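Local coordinates for RagB/SusD domain protein (Flavobacterium johnsoniae, PDB 5J90) that binds chitin as a SusD homolog and probably serves a polysaccharide utilization locus that lets the bacterium convert this polymer, at residues A[172-184]-A[191-203]. Residues are numbered along the deposited sequence; the frame is centred on the assembly and turned at random.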
loop_
_atom_site.group_PDB
_atom_site.type_symbol
_atom_site.label_atom_id
_atom_site.label_comp_id
_atom_site.label_asym_id
_atom_site.label_seq_id
_atom_site.Cartn_x
_atom_site.Cartn_y
_atom_site.Cartn_z
ATOM N N LEU A 172 -29.357 0.141 20.299
ATOM C CA LEU A 172 -30.164 1.352 20.424
ATOM C C LEU A 172 -31.438 1.280 19.583
ATOM O O LEU A 172 -32.488 1.783 19.994
ATOM C CB LEU A 172 -29.358 2.598 20.069
ATOM C CG LEU A 172 -28.202 2.899 21.023
ATOM C CD1 LEU A 172 -27.457 4.130 20.544
ATOM C CD2 LEU A 172 -28.694 3.078 22.465
ATOM N N THR A 173 -31.359 0.663 18.408
ATOM C CA THR A 173 -32.529 0.533 17.546
ATOM C C THR A 173 -33.589 -0.336 18.223
ATOM O O THR A 173 -34.783 -0.035 18.147
ATOM C CB THR A 173 -32.161 -0.024 16.162
ATOM O OG1 THR A 173 -31.303 0.914 15.496
ATOM C CG2 THR A 173 -33.412 -0.231 15.327
ATOM N N LYS A 174 -33.151 -1.389 18.903
ATOM C CA LYS A 174 -34.057 -2.236 19.682
ATOM C C LYS A 174 -34.837 -1.407 20.708
ATOM O O LYS A 174 -36.067 -1.522 20.824
ATOM C CB LYS A 174 -33.257 -3.336 20.385
ATOM C CG LYS A 174 -34.064 -4.222 21.313
ATOM C CD LYS A 174 -33.173 -5.269 21.962
ATOM C CE LYS A 174 -32.204 -4.637 22.947
ATOM N NZ LYS A 174 -31.336 -5.660 23.605
ATOM N N ARG A 175 -34.130 -0.551 21.438
ATOM C CA ARG A 175 -34.764 0.277 22.459
ATOM C C ARG A 175 -35.694 1.324 21.863
ATOM O O ARG A 175 -36.765 1.595 22.409
ATOM C CB ARG A 175 -33.699 0.912 23.354
ATOM C CG ARG A 175 -32.957 -0.134 24.165
ATOM C CD ARG A 175 -31.769 0.437 24.915
ATOM N NE ARG A 175 -31.027 -0.630 25.569
ATOM C CZ ARG A 175 -31.100 -0.921 26.864
ATOM N NH1 ARG A 175 -31.865 -0.197 27.673
ATOM N NH2 ARG A 175 -30.387 -1.929 27.346
ATOM N N ILE A 176 -35.300 1.910 20.737
ATOM C CA ILE A 176 -36.153 2.864 20.052
ATOM C C ILE A 176 -37.442 2.196 19.585
ATOM O O ILE A 176 -38.537 2.738 19.772
ATOM C CB ILE A 176 -35.436 3.501 18.846
ATOM C CG1 ILE A 176 -34.214 4.288 19.321
ATOM C CG2 ILE A 176 -36.391 4.396 18.052
ATOM C CD1 ILE A 176 -33.188 4.531 18.233
ATOM N N ASP A 177 -37.308 1.011 18.991
ATOM C CA ASP A 177 -38.458 0.271 18.467
ATOM C C ASP A 177 -39.437 -0.069 19.587
ATOM O O ASP A 177 -40.652 -0.138 19.366
ATOM C CB ASP A 177 -38.008 -1.014 17.767
ATOM C CG ASP A 177 -37.350 -0.757 16.420
ATOM O OD1 ASP A 177 -37.445 0.376 15.900
ATOM O OD2 ASP A 177 -36.755 -1.711 15.872
ATOM N N ALA A 178 -38.902 -0.279 20.784
ATOM C CA ALA A 178 -39.710 -0.645 21.948
ATOM C C ALA A 178 -40.292 0.572 22.668
ATOM O O ALA A 178 -41.059 0.423 23.619
ATOM C CB ALA A 178 -38.895 -1.493 22.914
ATOM N N GLY A 179 -39.934 1.769 22.215
ATOM C CA GLY A 179 -40.440 2.995 22.811
ATOM C C GLY A 179 -39.858 3.281 24.182
ATOM O O GLY A 179 -40.456 4.002 24.984
ATOM N N GLU A 180 -38.680 2.729 24.449
ATOM C CA GLU A 180 -38.018 2.907 25.734
ATOM C C GLU A 180 -37.454 4.319 25.867
ATOM O O GLU A 180 -36.649 4.752 25.043
ATOM C CB GLU A 180 -36.898 1.877 25.886
ATOM C CG GLU A 180 -36.176 1.930 27.210
ATOM C CD GLU A 180 -35.044 0.929 27.280
ATOM O OE1 GLU A 180 -35.313 -0.286 27.160
ATOM O OE2 GLU A 180 -33.884 1.356 27.446
ATOM N N ALA A 181 -37.873 5.036 26.904
ATOM C CA ALA A 181 -37.401 6.402 27.119
ATOM C C ALA A 181 -35.898 6.449 27.369
ATOM O O ALA A 181 -35.345 5.579 28.040
ATOM C CB ALA A 181 -38.154 7.058 28.272
ATOM N N SER A 182 -35.246 7.476 26.829
ATOM C CA SER A 182 -33.806 7.647 27.013
ATOM C C SER A 182 -33.430 7.913 28.465
ATOM O O SER A 182 -34.145 8.607 29.188
ATOM C CB SER A 182 -33.275 8.791 26.154
ATOM O OG SER A 182 -31.896 9.013 26.432
ATOM N N THR A 183 -32.295 7.362 28.878
ATOM C CA THR A 183 -31.731 7.663 30.184
ATOM C C THR A 183 -30.386 8.373 30.030
ATOM O O THR A 183 -29.544 8.320 30.928
ATOM C CB THR A 183 -31.560 6.388 31.035
ATOM O OG1 THR A 183 -30.881 5.378 30.277
ATOM C CG2 THR A 183 -32.924 5.852 31.457
ATOM N N PHE A 184 -30.203 9.060 28.902
ATOM C CA PHE A 184 -28.902 9.645 28.560
ATOM C C PHE A 184 -28.882 11.175 28.469
ATOM O O PHE A 184 -27.817 11.770 28.350
ATOM C CB PHE A 184 -28.391 9.029 27.244
ATOM C CG PHE A 184 -26.923 9.274 26.961
ATOM C CD1 PHE A 184 -25.941 8.816 27.825
ATOM C CD2 PHE A 184 -26.532 9.938 25.805
ATOM C CE1 PHE A 184 -24.586 9.024 27.545
ATOM C CE2 PHE A 184 -25.186 10.144 25.520
ATOM C CZ PHE A 184 -24.217 9.699 26.396
ATOM N N GLY A 191 -25.476 17.828 20.381
ATOM C CA GLY A 191 -26.743 18.391 19.955
ATOM C C GLY A 191 -27.930 17.451 20.100
ATOM O O GLY A 191 -29.057 17.837 19.792
ATOM N N TYR A 192 -27.700 16.223 20.560
ATOM C CA TYR A 192 -28.740 15.195 20.495
ATOM C C TYR A 192 -29.626 15.099 21.740
ATOM O O TYR A 192 -30.691 14.492 21.685
ATOM C CB TYR A 192 -28.142 13.822 20.183
ATOM C CG TYR A 192 -27.357 13.751 18.891
ATOM C CD1 TYR A 192 -27.631 14.603 17.827
ATOM C CD2 TYR A 192 -26.336 12.823 18.741
ATOM C CE1 TYR A 192 -26.903 14.527 16.641
ATOM C CE2 TYR A 192 -25.605 12.746 17.568
ATOM C CZ TYR A 192 -25.887 13.598 16.529
ATOM O OH TYR A 192 -25.141 13.505 15.370
ATOM N N LYS A 193 -29.172 15.664 22.859
ATOM C CA LYS A 193 -29.983 15.688 24.084
ATOM C C LYS A 193 -30.535 14.312 24.477
ATOM O O LYS A 193 -31.695 14.180 24.879
ATOM C CB LYS A 193 -31.111 16.719 23.958
ATOM C CG LYS A 193 -30.605 18.141 23.747
ATOM C CD LYS A 193 -31.765 19.119 23.599
ATOM C CE LYS A 193 -31.338 20.556 23.874
ATOM N NZ LYS A 193 -30.362 21.085 22.887
ATOM N N GLY A 194 -29.691 13.291 24.365
ATOM C CA GLY A 194 -30.046 11.955 24.796
ATOM C C GLY A 194 -30.853 11.123 23.813
ATOM O O GLY A 194 -31.135 9.962 24.091
ATOM N N LYS A 195 -31.206 11.694 22.662
ATOM C CA LYS A 195 -32.060 10.990 21.699
ATOM C C LYS A 195 -31.332 9.834 20.999
ATOM O O LYS A 195 -30.416 10.058 20.194
ATOM C CB LYS A 195 -32.600 11.965 20.653
ATOM C CG LYS A 195 -33.707 11.392 19.781
ATOM C CD LYS A 195 -34.271 12.448 18.845
ATOM C CE LYS A 195 -35.510 11.932 18.128
ATOM N NZ LYS A 195 -35.946 12.856 17.041
ATOM N N TYR A 196 -31.745 8.608 21.296
ATOM C CA TYR A 196 -31.077 7.433 20.745
ATOM C C TYR A 196 -31.093 7.424 19.219
ATOM O O TYR A 196 -30.111 7.023 18.588
ATOM C CB TYR A 196 -31.713 6.145 21.264
ATOM C CG TYR A 196 -31.556 5.892 22.754
ATOM C CD1 TYR A 196 -30.555 6.506 23.499
ATOM C CD2 TYR A 196 -32.422 5.026 23.412
ATOM C CE1 TYR A 196 -30.424 6.257 24.875
ATOM C CE2 TYR A 196 -32.304 4.777 24.768
ATOM C CZ TYR A 196 -31.310 5.391 25.496
ATOM O OH TYR A 196 -31.215 5.124 26.850
ATOM N N GLU A 197 -32.206 7.833 18.621
ATOM C CA GLU A 197 -32.327 7.828 17.168
ATOM C C GLU A 197 -31.257 8.706 16.508
ATOM O O GLU A 197 -30.701 8.327 15.471
ATOM C CB GLU A 197 -33.736 8.277 16.761
ATOM C CG GLU A 197 -33.977 8.278 15.262
ATOM C CD GLU A 197 -35.362 8.772 14.891
ATOM O OE1 GLU A 197 -36.261 8.743 15.763
ATOM O OE2 GLU A 197 -35.542 9.202 13.735
ATOM N N SER A 198 -30.947 9.855 17.114
ATOM C CA SER A 198 -29.921 10.738 16.569
ATOM C C SER A 198 -28.526 10.134 16.728
ATOM O O SER A 198 -27.665 10.302 15.860
ATOM C CB SER A 198 -29.983 12.104 17.237
ATOM O OG SER A 198 -31.227 12.717 16.942
ATOM N N TRP A 199 -28.306 9.426 17.830
ATOM C CA TRP A 199 -27.058 8.710 18.027
ATOM C C TRP A 199 -26.892 7.586 16.994
ATOM O O TRP A 199 -25.790 7.360 16.488
ATOM C CB TRP A 199 -26.965 8.196 19.465
ATOM C CG TRP A 199 -26.430 9.247 20.400
ATOM C CD1 TRP A 199 -27.152 10.145 21.142
ATOM C CD2 TRP A 199 -25.052 9.518 20.670
ATOM N NE1 TRP A 199 -26.301 10.948 21.865
ATOM C CE2 TRP A 199 -25.006 10.588 21.589
ATOM C CE3 TRP A 199 -23.848 8.958 20.225
ATOM C CZ2 TRP A 199 -23.805 11.105 22.073
ATOM C CZ3 TRP A 199 -22.657 9.473 20.707
ATOM C CH2 TRP A 199 -22.646 10.536 21.621
ATOM N N VAL A 200 -27.974 6.894 16.659
ATOM C CA VAL A 200 -27.894 5.838 15.653
ATOM C C VAL A 200 -27.615 6.442 14.279
ATOM O O VAL A 200 -26.781 5.928 13.527
ATOM C CB VAL A 200 -29.173 4.968 15.616
ATOM C CG1 VAL A 200 -29.145 4.020 14.414
ATOM C CG2 VAL A 200 -29.319 4.188 16.918
ATOM N N ARG A 201 -28.265 7.558 13.966
ATOM C CA ARG A 201 -28.060 8.223 12.688
ATOM C C ARG A 201 -26.605 8.695 12.569
ATOM O O ARG A 201 -26.002 8.623 11.487
ATOM C CB ARG A 201 -29.068 9.376 12.531
ATOM C CG ARG A 201 -29.082 10.026 11.164
ATOM C CD ARG A 201 -30.317 10.920 10.985
ATOM N NE ARG A 201 -31.561 10.154 10.965
ATOM C CZ ARG A 201 -32.512 10.219 11.894
ATOM N NH1 ARG A 201 -32.376 11.014 12.953
ATOM N NH2 ARG A 201 -33.613 9.491 11.760
ATOM N N PHE A 202 -26.033 9.159 13.680
ATOM C CA PHE A 202 -24.617 9.519 13.700
ATOM C C PHE A 202 -23.767 8.271 13.454
ATOM O O PHE A 202 -22.878 8.288 12.597
ATOM C CB PHE A 202 -24.227 10.208 15.018
ATOM C CG PHE A 202 -22.735 10.345 15.215
ATOM C CD1 PHE A 202 -21.928 10.887 14.221
ATOM C CD2 PHE A 202 -22.138 9.925 16.394
ATOM C CE1 PHE A 202 -20.550 11.003 14.395
ATOM C CE2 PHE A 202 -20.762 10.044 16.574
ATOM C CZ PHE A 202 -19.979 10.582 15.582
ATOM N N ALA A 203 -24.044 7.188 14.173
ATOM C CA ALA A 203 -23.288 5.953 13.983
ATOM C C ALA A 203 -23.332 5.485 12.527
ATOM O O ALA A 203 -22.311 5.053 11.988
ATOM C CB ALA A 203 -23.798 4.850 14.915
HETATM O O HOH W 1 -33.218 3.852 28.079
#
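The ring of Y196 is held between S182 and L172. S182 CB lies over one face, 4.2 Å from the ring centroid, and L172 CD2 over the opposite face, 4.1 Å from it; both are CH-pi contacts. F184 CB sits at the ring edge. The Y196 hydroxyl accepts a nearly straight hydrogen bond from T183 N (3.2 Å from N to OH, 167°) and donates to a water in the ring plane. That water donates in turn to E180 OE2 and A181 O. R175 NH1 makes a salt bridge with the same E180 OE2, in the guanidinium plane. Without the ring and hydroxyl, as with an alanine here, T183 N and the water would probably lose their shared partner, and a gap would open between L172 and S182. S182 OG, placed anti to its own N, donates to G194 O at 2.6 Å. The same OG accepts from F184 N, closing an ST turn. F184 and W199 form an offset edge-to-face pair, the F184 edge toward the five-membered ring, planes at 79°. Between the two helices, V200 CG2 meets L172 CB at 3.5 Å, and I176 CD1 lies 3.5 Å from E197 N. Further out, D188 takes the W199 indole N-H, and Q114 of helix 113-134 binds T183 OG1. Helices 154-177 and 196-213 run roughly antiparallel here, their segments at 147°. With the loop folded back over Y196, they form a helical hairpin, consistent with the TPR-like helix pairs of SusD proteins.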